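Local coordinates for protein aminotransferase AspB (Helicobacter pylori 26695, PDB 3EZS) that probably works as a pyridoxal-phosphate-dependent aminotransferase, transferring amino groups between amino acids and keto acids, at residues S63-A67 with S272-L277; Q68-F72 with R239-I243; F71-F76 with H227-R232. All coordinates share one frame. Numbering follows the deposited sequence.

Contact 1 (S63-A67 with S272-L277); sequences SLRAA and SEAAWL
Ala67 puts its methyl group into the space between Glu273, Trp276 and Leu277. Its CB lies 3.7 Å from Glu273 CG, 4.2 Å from Trp276 CB and 4.1 Å from Leu277 CG. Both segments are regular helix, with phi near -65° and psi near -40° over most of their length. The short axes approach to 8.9 Å. They run nearly in the same direction, with a signed crossing angle of 19°. The closest CA pairs set the register: Leu64 with Glu273 at 5.0 Å and Ala67 with Leu277 at 5.6 Å. A small residue at position 67 suits this close approach.

Leu64 is in the t,p rotamer, and its CB bond points sideways. This carries CD1 to 3.8 Å from both Ser272 CB and Trp276 CD1. The contact is helix-helix packing in a class I/II aminotransferase. It joins helix 62-76, which lies against the large sheet, to helix 266-277. Trp276 (chi1 m, chi2 111°) extends from this packing toward the sheet, and its NE1 is hydrogen-bonded to Ser240, just before strand 241-245.

The polar side of the interface lies at Ser63 and Glu273. Ser63 takes the p rotamer, and its OG donates to Glu273 OE1 at 3.2 Å. Glu273 is extended (t,t). Water 1 adds a second link, donating to Ser63 O at 2.7 Å and to Glu273 OE2 at 3.2 Å. Glu273 OE1 also forms a salt bridge with Lys270, one turn earlier on its own helix.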
loop_
_atom_site.group_PDB
_atom_site.type_symbol
_atom_site.label_atom_id
_atom_site.label_comp_id
_atom_site.label_asym_id
_atom_site.label_seq_id
_atom_site.Cartn_x
_atom_site.Cartn_y
_atom_site.Cartn_z
ATOM N N SER A 63 16.049 10.207 -5.756
ATOM C CA SER A 63 16.779 10.823 -4.664
ATOM C C SER A 63 16.584 10.040 -3.369
ATOM O O SER A 63 17.497 9.909 -2.599
ATOM C CB SER A 63 16.366 12.288 -4.515
ATOM O OG SER A 63 14.972 12.422 -4.294
ATOM N N LEU A 64 15.397 9.512 -3.143
ATOM C CA LEU A 64 15.134 8.686 -1.951
ATOM C C LEU A 64 15.902 7.354 -2.018
ATOM O O LEU A 64 16.526 6.964 -1.045
ATOM C CB LEU A 64 13.629 8.446 -1.775
ATOM C CG LEU A 64 13.208 7.522 -0.625
ATOM C CD1 LEU A 64 13.686 8.048 0.749
ATOM C CD2 LEU A 64 11.691 7.319 -0.678
ATOM N N ARG A 65 15.876 6.686 -3.173
ATOM C CA ARG A 65 16.600 5.413 -3.342
ATOM C C ARG A 65 18.093 5.600 -3.072
ATOM O O ARG A 65 18.712 4.786 -2.360
ATOM C CB ARG A 65 16.355 4.819 -4.735
ATOM C CG ARG A 65 14.944 4.241 -4.891
ATOM C CD ARG A 65 14.513 4.031 -6.338
ATOM N NE ARG A 65 15.183 2.932 -7.035
ATOM C CZ ARG A 65 16.274 3.042 -7.790
ATOM N NH1 ARG A 65 16.885 4.209 -7.959
ATOM N NH2 ARG A 65 16.771 1.961 -8.382
ATOM N N ALA A 66 18.664 6.673 -3.627
ATOM C CA ALA A 66 20.076 7.013 -3.405
ATOM C C ALA A 66 20.367 7.278 -1.921
ATOM O O ALA A 66 21.376 6.821 -1.407
ATOM C CB ALA A 66 20.484 8.224 -4.264
ATOM N N ALA A 67 19.487 8.008 -1.231
ATOM C CA ALA A 67 19.661 8.250 0.214
ATOM C C ALA A 67 19.616 6.931 0.983
ATOM O O ALA A 67 20.356 6.746 1.959
ATOM C CB ALA A 67 18.596 9.203 0.755
ATOM N N SER A 272 11.435 11.693 4.244
ATOM C CA SER A 272 12.066 10.372 4.401
ATOM C C SER A 272 13.515 10.458 3.979
ATOM O O SER A 272 14.384 9.917 4.643
ATOM C CB SER A 272 11.399 9.329 3.522
ATOM O OG SER A 272 10.091 9.085 3.968
ATOM N N GLU A 273 13.769 11.148 2.873
ATOM C CA GLU A 273 15.136 11.306 2.362
ATOM C C GLU A 273 16.025 12.047 3.367
ATOM O O GLU A 273 17.167 11.659 3.585
ATOM C CB GLU A 273 15.107 12.067 1.044
ATOM C CG GLU A 273 16.467 12.242 0.394
ATOM C CD GLU A 273 16.432 13.215 -0.763
ATOM O OE1 GLU A 273 15.342 13.446 -1.315
ATOM O OE2 GLU A 273 17.504 13.744 -1.126
ATOM N N ALA A 274 15.500 13.121 3.958
ATOM C CA ALA A 274 16.247 13.877 4.953
ATOM C C ALA A 274 16.594 12.962 6.133
ATOM O O ALA A 274 17.714 13.000 6.627
ATOM C CB ALA A 274 15.453 15.118 5.405
ATOM N N ALA A 275 15.649 12.114 6.549
ATOM C CA ALA A 275 15.864 11.156 7.648
ATOM C C ALA A 275 16.958 10.148 7.325
ATOM O O ALA A 275 17.863 9.932 8.134
ATOM C CB ALA A 275 14.538 10.415 8.022
ATOM N N TRP A 276 16.906 9.556 6.131
ATOM C CA TRP A 276 17.903 8.541 5.757
ATOM C C TRP A 276 19.308 9.098 5.573
ATOM O O TRP A 276 20.261 8.360 5.722
ATOM C CB TRP A 276 17.500 7.767 4.495
ATOM C CG TRP A 276 16.354 6.771 4.647
ATOM C CD1 TRP A 276 15.104 6.880 4.122
ATOM C CD2 TRP A 276 16.382 5.511 5.353
ATOM N NE1 TRP A 276 14.352 5.772 4.452
ATOM C CE2 TRP A 276 15.106 4.925 5.215
ATOM C CE3 TRP A 276 17.352 4.836 6.107
ATOM C CZ2 TRP A 276 14.780 3.675 5.773
ATOM C CZ3 TRP A 276 17.015 3.591 6.685
ATOM C CH2 TRP A 276 15.748 3.025 6.485
ATOM N N LEU A 277 19.424 10.372 5.202
ATOM C CA LEU A 277 20.713 11.021 5.010
ATOM C C LEU A 277 21.458 11.338 6.325
ATOM O O LEU A 277 22.675 11.516 6.315
ATOM C CB LEU A 277 20.528 12.340 4.251
ATOM C CG LEU A 277 20.168 12.378 2.768
ATOM C CD1 LEU A 277 19.559 13.741 2.348
ATOM C CD2 LEU A 277 21.393 12.034 1.900
HETATM O O HOH W 1 19.623 11.489 -1.999
#

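Contact 2 (Q68-F72 with R239-I243); sequences QRGFF and RSGFI. With PO4 (phosphate ion), chain C.
A buried glutamine side chain reaches from a helix to the backbone of a strand. Gln68 NE2 donates to Gly241 O at 3.0 Å, with an N-H...O angle of 139°. The side chain is m,t with chi3 at -38°, and its OE1 bonds to Ser87 on strand 85-88. The amide thus joins the helix to two neighbouring strands.

Residues 68-72 are regular helix. Strand 241-243 is very extended, with phi -157° at both Gly241 and Phe242. The short axes are 10.5 Å apart at closest, and the signed crossing angle is -73°. The nearest CA pair is Gln68 with Phe242, at 7.7 Å.

Phe242, chi1 p, points at the helix. Its CB is 3.8 Å from Gln68 OE1. Its ring rim meets two t-rotamer phenylalanines: CE2 is 4.1 Å from Phe71 CD2, and CZ is 3.9 Å from Phe72 CD1.

Before the strand, Arg239 takes a backbone of positive phi (53/60°). Its side chain turns to the phosphate ion, with NH1 to O3 at 3.1 Å and NH2 to O2 at 2.8 Å. The anion lies beside the large mixed sheet, probably in the cofactor phosphate site of fold type I aminotransferases.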
loop_
_atom_site.group_PDB
_atom_site.type_symbol
_atom_site.label_atom_id
_atom_site.label_comp_id
_atom_site.label_asym_id
_atom_site.label_seq_id
_atom_site.Cartn_x
_atom_site.Cartn_y
_atom_site.Cartn_z
ATOM N N GLN A 68 18.747 6.012 0.560
ATOM C CA GLN A 68 18.652 4.717 1.231
ATOM C C GLN A 68 19.910 3.873 0.987
ATOM O O GLN A 68 20.400 3.181 1.893
ATOM C CB GLN A 68 17.376 3.994 0.804
ATOM C CG GLN A 68 16.095 4.668 1.341
ATOM C CD GLN A 68 14.816 3.973 0.894
ATOM O OE1 GLN A 68 14.725 3.499 -0.237
ATOM N NE2 GLN A 68 13.814 3.937 1.775
ATOM N N ARG A 69 20.426 3.921 -0.243
ATOM C CA ARG A 69 21.665 3.224 -0.558
ATOM C C ARG A 69 22.828 3.820 0.252
ATOM O O ARG A 69 23.668 3.084 0.769
ATOM C CB ARG A 69 21.974 3.264 -2.055
ATOM C CG ARG A 69 20.955 2.518 -2.900
ATOM C CD ARG A 69 21.483 2.170 -4.296
ATOM N NE ARG A 69 21.831 3.350 -5.079
ATOM C CZ ARG A 69 20.966 4.106 -5.752
ATOM N NH1 ARG A 69 19.669 3.826 -5.760
ATOM N NH2 ARG A 69 21.404 5.158 -6.420
ATOM N N GLY A 70 22.877 5.144 0.357
ATOM C CA GLY A 70 23.931 5.817 1.131
ATOM C C GLY A 70 23.931 5.346 2.578
ATOM O O GLY A 70 24.986 5.070 3.153
ATOM N N PHE A 71 22.731 5.247 3.148
ATOM C CA PHE A 71 22.547 4.692 4.492
ATOM C C PHE A 71 23.162 3.292 4.617
ATOM O O PHE A 71 23.913 3.017 5.565
ATOM C CB PHE A 71 21.057 4.635 4.888
ATOM C CG PHE A 71 20.804 3.761 6.084
ATOM C CD1 PHE A 71 21.192 4.175 7.348
ATOM C CD2 PHE A 71 20.245 2.508 5.937
ATOM C CE1 PHE A 71 21.021 3.370 8.421
ATOM C CE2 PHE A 71 20.074 1.698 7.010
ATOM C CZ PHE A 71 20.438 2.142 8.269
ATOM N N PHE A 72 22.858 2.417 3.663
ATOM C CA PHE A 72 23.353 1.035 3.702
ATOM C C PHE A 72 24.888 0.989 3.637
ATOM O O PHE A 72 25.521 0.180 4.328
ATOM C CB PHE A 72 22.719 0.176 2.611
ATOM C CG PHE A 72 22.648 -1.273 2.962
ATOM C CD1 PHE A 72 21.559 -1.768 3.653
ATOM C CD2 PHE A 72 23.678 -2.130 2.649
ATOM C CE1 PHE A 72 21.491 -3.088 3.998
ATOM C CE2 PHE A 72 23.610 -3.451 2.997
ATOM C CZ PHE A 72 22.522 -3.932 3.673
ATOM N N ARG A 239 6.114 6.077 6.666
ATOM C CA ARG A 239 5.914 4.822 5.944
ATOM C C ARG A 239 7.035 4.648 4.926
ATOM O O ARG A 239 6.793 4.581 3.726
ATOM C CB ARG A 239 4.543 4.770 5.237
ATOM C CG ARG A 239 3.334 5.187 6.050
ATOM C CD ARG A 239 3.118 4.417 7.364
ATOM N NE ARG A 239 3.265 2.971 7.228
ATOM C CZ ARG A 239 4.179 2.192 7.810
ATOM N NH1 ARG A 239 5.098 2.656 8.647
ATOM N NH2 ARG A 239 4.151 0.895 7.549
ATOM N N SER A 240 8.264 4.601 5.418
ATOM C CA SER A 240 9.432 4.434 4.572
ATOM C C SER A 240 10.282 3.238 4.996
ATOM O O SER A 240 10.657 3.087 6.155
ATOM C CB SER A 240 10.311 5.691 4.557
ATOM O OG SER A 240 11.389 5.502 3.650
ATOM N N GLY A 241 10.592 2.412 4.014
ATOM C CA GLY A 241 11.415 1.236 4.198
ATOM C C GLY A 241 12.011 0.883 2.856
ATOM O O GLY A 241 11.862 1.633 1.880
ATOM N N PHE A 242 12.724 -0.235 2.834
ATOM C CA PHE A 242 13.302 -0.757 1.619
ATOM C C PHE A 242 13.569 -2.250 1.736
ATOM O O PHE A 242 13.487 -2.844 2.823
ATOM C CB PHE A 242 14.564 0.024 1.178
ATOM C CG PHE A 242 15.760 -0.069 2.117
ATOM C CD1 PHE A 242 16.655 -1.136 2.034
ATOM C CD2 PHE A 242 16.036 0.956 3.011
ATOM C CE1 PHE A 242 17.768 -1.209 2.879
ATOM C CE2 PHE A 242 17.145 0.894 3.847
ATOM C CZ PHE A 242 18.014 -0.191 3.774
ATOM N N ILE A 243 13.830 -2.838 0.583
ATOM C CA ILE A 243 14.224 -4.230 0.450
ATOM C C ILE A 243 15.451 -4.213 -0.465
ATOM O O ILE A 243 15.434 -3.580 -1.525
ATOM C CB ILE A 243 13.104 -5.135 -0.083
ATOM C CG1 ILE A 243 13.597 -6.583 -0.161
ATOM C CG2 ILE A 243 12.585 -4.652 -1.434
ATOM C CD1 ILE A 243 12.490 -7.575 -0.339
HETATM P P PO4 C . 6.984 -0.655 9.656
HETATM O O1 PO4 C . 8.207 -0.428 8.813
HETATM O O2 PO4 C . 5.816 -1.021 8.804
HETATM O O3 PO4 C . 6.639 0.601 10.374
HETATM O O4 PO4 C . 7.253 -1.808 10.577
#

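Contact 3 (F71-F76 with H227-R232); sequences FFKRRF and HSLSKR. With PO4 (phosphate ion), chain C.
The segment His227-Arg232 carries a Ser-Leu-Ser-Lys sequence, which matches the cofactor-binding motif of class I/II aminotransferases. In relatives that lysine holds pyridoxal phosphate as a Schiff base, and Lys231 is probably its counterpart. Here a phosphate ion sits in what is consistent with the cofactor phosphate site. Ser228 OG donates to its O1 at a very short 2.4 Å, and Ser230 OG to its O3 at 2.7 Å. Ser228 OG also accepts from Ser230 N at 3.2 Å, an ST turn that starts at the end of the strand.

Helix 71-76 packs behind this site. Its nearest CA pair is Phe72 with His227, at 9.8 Å, so side chains fill the gap. His227 (chi1 m) lies among three phenylalanines. Phe72, chi1 t, sends its edge to the imidazole face in an offset edge-to-face pair, with centroids 5.6 Å apart and planes at 82°. Phe76, chi1 m, meets His227 rim to rim, with CE2 to CE1 at 3.6 Å. Phe71 CE2 is 4.4 Å from His227 ND1.

Arg232 is extended through chi3 (t,t,t), and Phe71 CD1 lies over its guanidinium face. Phe71 CE1 is 3.5 Å from Arg232 NE. Arg74 NH2 and Arg232 NH2 are only 4.3 Å apart. Both arginines form salt bridges with Asp279, and Arg232 has another with Glu198, so acidic partners offset the like charges.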
loop_
_atom_site.group_PDB
_atom_site.type_symbol
_atom_site.label_atom_id
_atom_site.label_comp_id
_atom_site.label_asym_id
_atom_site.label_seq_id
_atom_site.Cartn_x
_atom_site.Cartn_y
_atom_site.Cartn_z
ATOM N N PHE A 71 22.731 5.247 3.148
ATOM C CA PHE A 71 22.547 4.692 4.492
ATOM C C PHE A 71 23.162 3.292 4.617
ATOM O O PHE A 71 23.913 3.017 5.565
ATOM C CB PHE A 71 21.057 4.635 4.888
ATOM C CG PHE A 71 20.804 3.761 6.084
ATOM C CD1 PHE A 71 21.192 4.175 7.348
ATOM C CD2 PHE A 71 20.245 2.508 5.937
ATOM C CE1 PHE A 71 21.021 3.370 8.421
ATOM C CE2 PHE A 71 20.074 1.698 7.010
ATOM C CZ PHE A 71 20.438 2.142 8.269
ATOM N N PHE A 72 22.858 2.417 3.663
ATOM C CA PHE A 72 23.353 1.035 3.702
ATOM C C PHE A 72 24.888 0.989 3.637
ATOM O O PHE A 72 25.521 0.180 4.328
ATOM C CB PHE A 72 22.719 0.176 2.611
ATOM C CG PHE A 72 22.648 -1.273 2.962
ATOM C CD1 PHE A 72 21.559 -1.768 3.653
ATOM C CD2 PHE A 72 23.678 -2.130 2.649
ATOM C CE1 PHE A 72 21.491 -3.088 3.998
ATOM C CE2 PHE A 72 23.610 -3.451 2.997
ATOM C CZ PHE A 72 22.522 -3.932 3.673
ATOM N N LYS A 73 25.472 1.879 2.835
ATOM C CA LYS A 73 26.919 2.000 2.730
ATOM C C LYS A 73 27.552 2.449 4.040
ATOM O O LYS A 73 28.448 1.791 4.532
ATOM C CB LYS A 73 27.304 2.970 1.600
ATOM C CG LYS A 73 28.812 3.087 1.348
ATOM C CD LYS A 73 29.137 4.037 0.182
ATOM N N ARG A 74 27.091 3.555 4.607
ATOM C CA ARG A 74 27.626 4.031 5.872
ATOM C C ARG A 74 27.458 3.023 6.991
ATOM O O ARG A 74 28.368 2.820 7.793
ATOM C CB ARG A 74 26.924 5.304 6.317
ATOM C CG ARG A 74 27.137 6.539 5.431
ATOM C CD ARG A 74 26.662 7.785 6.194
ATOM N NE ARG A 74 25.289 7.647 6.675
ATOM C CZ ARG A 74 24.193 7.925 5.965
ATOM N NH1 ARG A 74 24.257 8.339 4.701
ATOM N NH2 ARG A 74 23.006 7.775 6.525
ATOM N N ARG A 75 26.296 2.376 7.026
ATOM C CA ARG A 75 25.960 1.478 8.121
ATOM C C ARG A 75 26.555 0.085 8.020
ATOM O O ARG A 75 27.003 -0.446 9.029
ATOM C CB ARG A 75 24.434 1.384 8.281
ATOM C CG ARG A 75 23.947 0.371 9.316
ATOM C CD ARG A 75 24.439 0.637 10.748
ATOM N NE ARG A 75 23.848 -0.375 11.616
ATOM C CZ ARG A 75 24.342 -1.592 11.845
ATOM N NH1 ARG A 75 25.489 -1.991 11.332
ATOM N NH2 ARG A 75 23.669 -2.425 12.616
ATOM N N PHE A 76 26.539 -0.505 6.831
ATOM C CA PHE A 76 27.028 -1.877 6.651
ATOM C C PHE A 76 28.284 -2.018 5.805
ATOM O O PHE A 76 28.734 -3.143 5.575
ATOM C CB PHE A 76 25.897 -2.772 6.095
ATOM C CG PHE A 76 24.656 -2.756 6.943
ATOM C CD1 PHE A 76 24.619 -3.454 8.144
ATOM C CD2 PHE A 76 23.525 -2.034 6.548
ATOM C CE1 PHE A 76 23.493 -3.440 8.937
ATOM C CE2 PHE A 76 22.383 -2.008 7.334
ATOM C CZ PHE A 76 22.366 -2.710 8.534
ATOM N N HIS A 227 14.272 -3.396 5.491
ATOM C CA HIS A 227 14.544 -2.328 6.459
ATOM C C HIS A 227 13.381 -1.363 6.550
ATOM O O HIS A 227 12.536 -1.314 5.654
ATOM C CB HIS A 227 15.846 -1.599 6.098
ATOM C CG HIS A 227 17.084 -2.411 6.354
ATOM N ND1 HIS A 227 17.934 -2.160 7.412
ATOM C CD2 HIS A 227 17.602 -3.485 5.703
ATOM C CE1 HIS A 227 18.934 -3.026 7.390
ATOM N NE2 HIS A 227 18.759 -3.845 6.365
ATOM N N SER A 228 13.334 -0.627 7.660
ATOM C CA SER A 228 12.304 0.374 7.923
ATOM C C SER A 228 12.905 1.550 8.669
ATOM O O SER A 228 13.822 1.375 9.434
ATOM C CB SER A 228 11.208 -0.209 8.797
ATOM O OG SER A 228 10.275 0.794 9.178
ATOM N N LEU A 229 12.328 2.729 8.478
ATOM C CA LEU A 229 12.766 3.956 9.147
ATOM C C LEU A 229 12.008 4.240 10.464
ATOM O O LEU A 229 12.407 5.092 11.257
ATOM C CB LEU A 229 12.467 5.107 8.196
ATOM C CG LEU A 229 13.166 6.441 8.377
ATOM C CD1 LEU A 229 14.685 6.253 8.327
ATOM C CD2 LEU A 229 12.684 7.392 7.279
ATOM N N SER A 230 10.908 3.537 10.669
ATOM C CA SER A 230 9.986 3.809 11.765
ATOM C C SER A 230 10.590 3.915 13.143
ATOM O O SER A 230 10.281 4.858 13.866
ATOM C CB SER A 230 8.875 2.757 11.779
ATOM O OG SER A 230 8.221 2.743 10.524
ATOM N N LYS A 231 11.423 2.943 13.512
ATOM C CA LYS A 231 12.022 2.908 14.866
ATOM C C LYS A 231 13.269 3.750 14.949
ATOM O O LYS A 231 13.469 4.505 15.909
ATOM C CB LYS A 231 12.272 1.462 15.301
ATOM C CG LYS A 231 10.952 0.756 15.625
ATOM C CD LYS A 231 11.056 -0.729 15.442
ATOM C CE LYS A 231 9.728 -1.415 15.761
ATOM N NZ LYS A 231 8.543 -0.789 15.117
ATOM N N ARG A 232 14.080 3.645 13.908
ATOM C CA ARG A 232 15.316 4.398 13.786
ATOM C C ARG A 232 15.140 5.899 13.982
ATOM O O ARG A 232 15.960 6.531 14.663
ATOM C CB ARG A 232 15.892 4.162 12.377
ATOM C CG ARG A 232 17.141 4.909 12.064
ATOM C CD ARG A 232 17.617 4.652 10.643
ATOM N NE ARG A 232 18.931 5.264 10.451
ATOM C CZ ARG A 232 19.164 6.489 9.966
ATOM N NH1 ARG A 232 18.189 7.287 9.541
ATOM N NH2 ARG A 232 20.410 6.910 9.891
HETATM P P PO4 C . 6.984 -0.655 9.656
HETATM O O1 PO4 C . 8.207 -0.428 8.813
HETATM O O2 PO4 C . 5.816 -1.021 8.804
HETATM O O3 PO4 C . 6.639 0.601 10.374
HETATM O O4 PO4 C . 7.253 -1.808 10.577
#

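Overall arrangement
All three contacts begin on helix 62-76 and close long loops of the same chain. Contact 1, at the start of the helix, reaches farthest, across 204 residues to helix 266-277. Contacts 2 and 3 nest inside that loop. They spring from overlapping parts of the helix, sharing Phe71 and Phe72, and reach strands 241-245 and 223-228, which are successive in the chain and adjacent in the large sheet. Backbone hydrogen bonds between Phe242 and His227 and between Ser240 and Leu229 join their far ends. Trp276 of contact 1 touches both other contacts. Helix 62-76 thus ties helix 266-277 to the sheet beside the phosphate ion, which contacts 2 and 3 both reach.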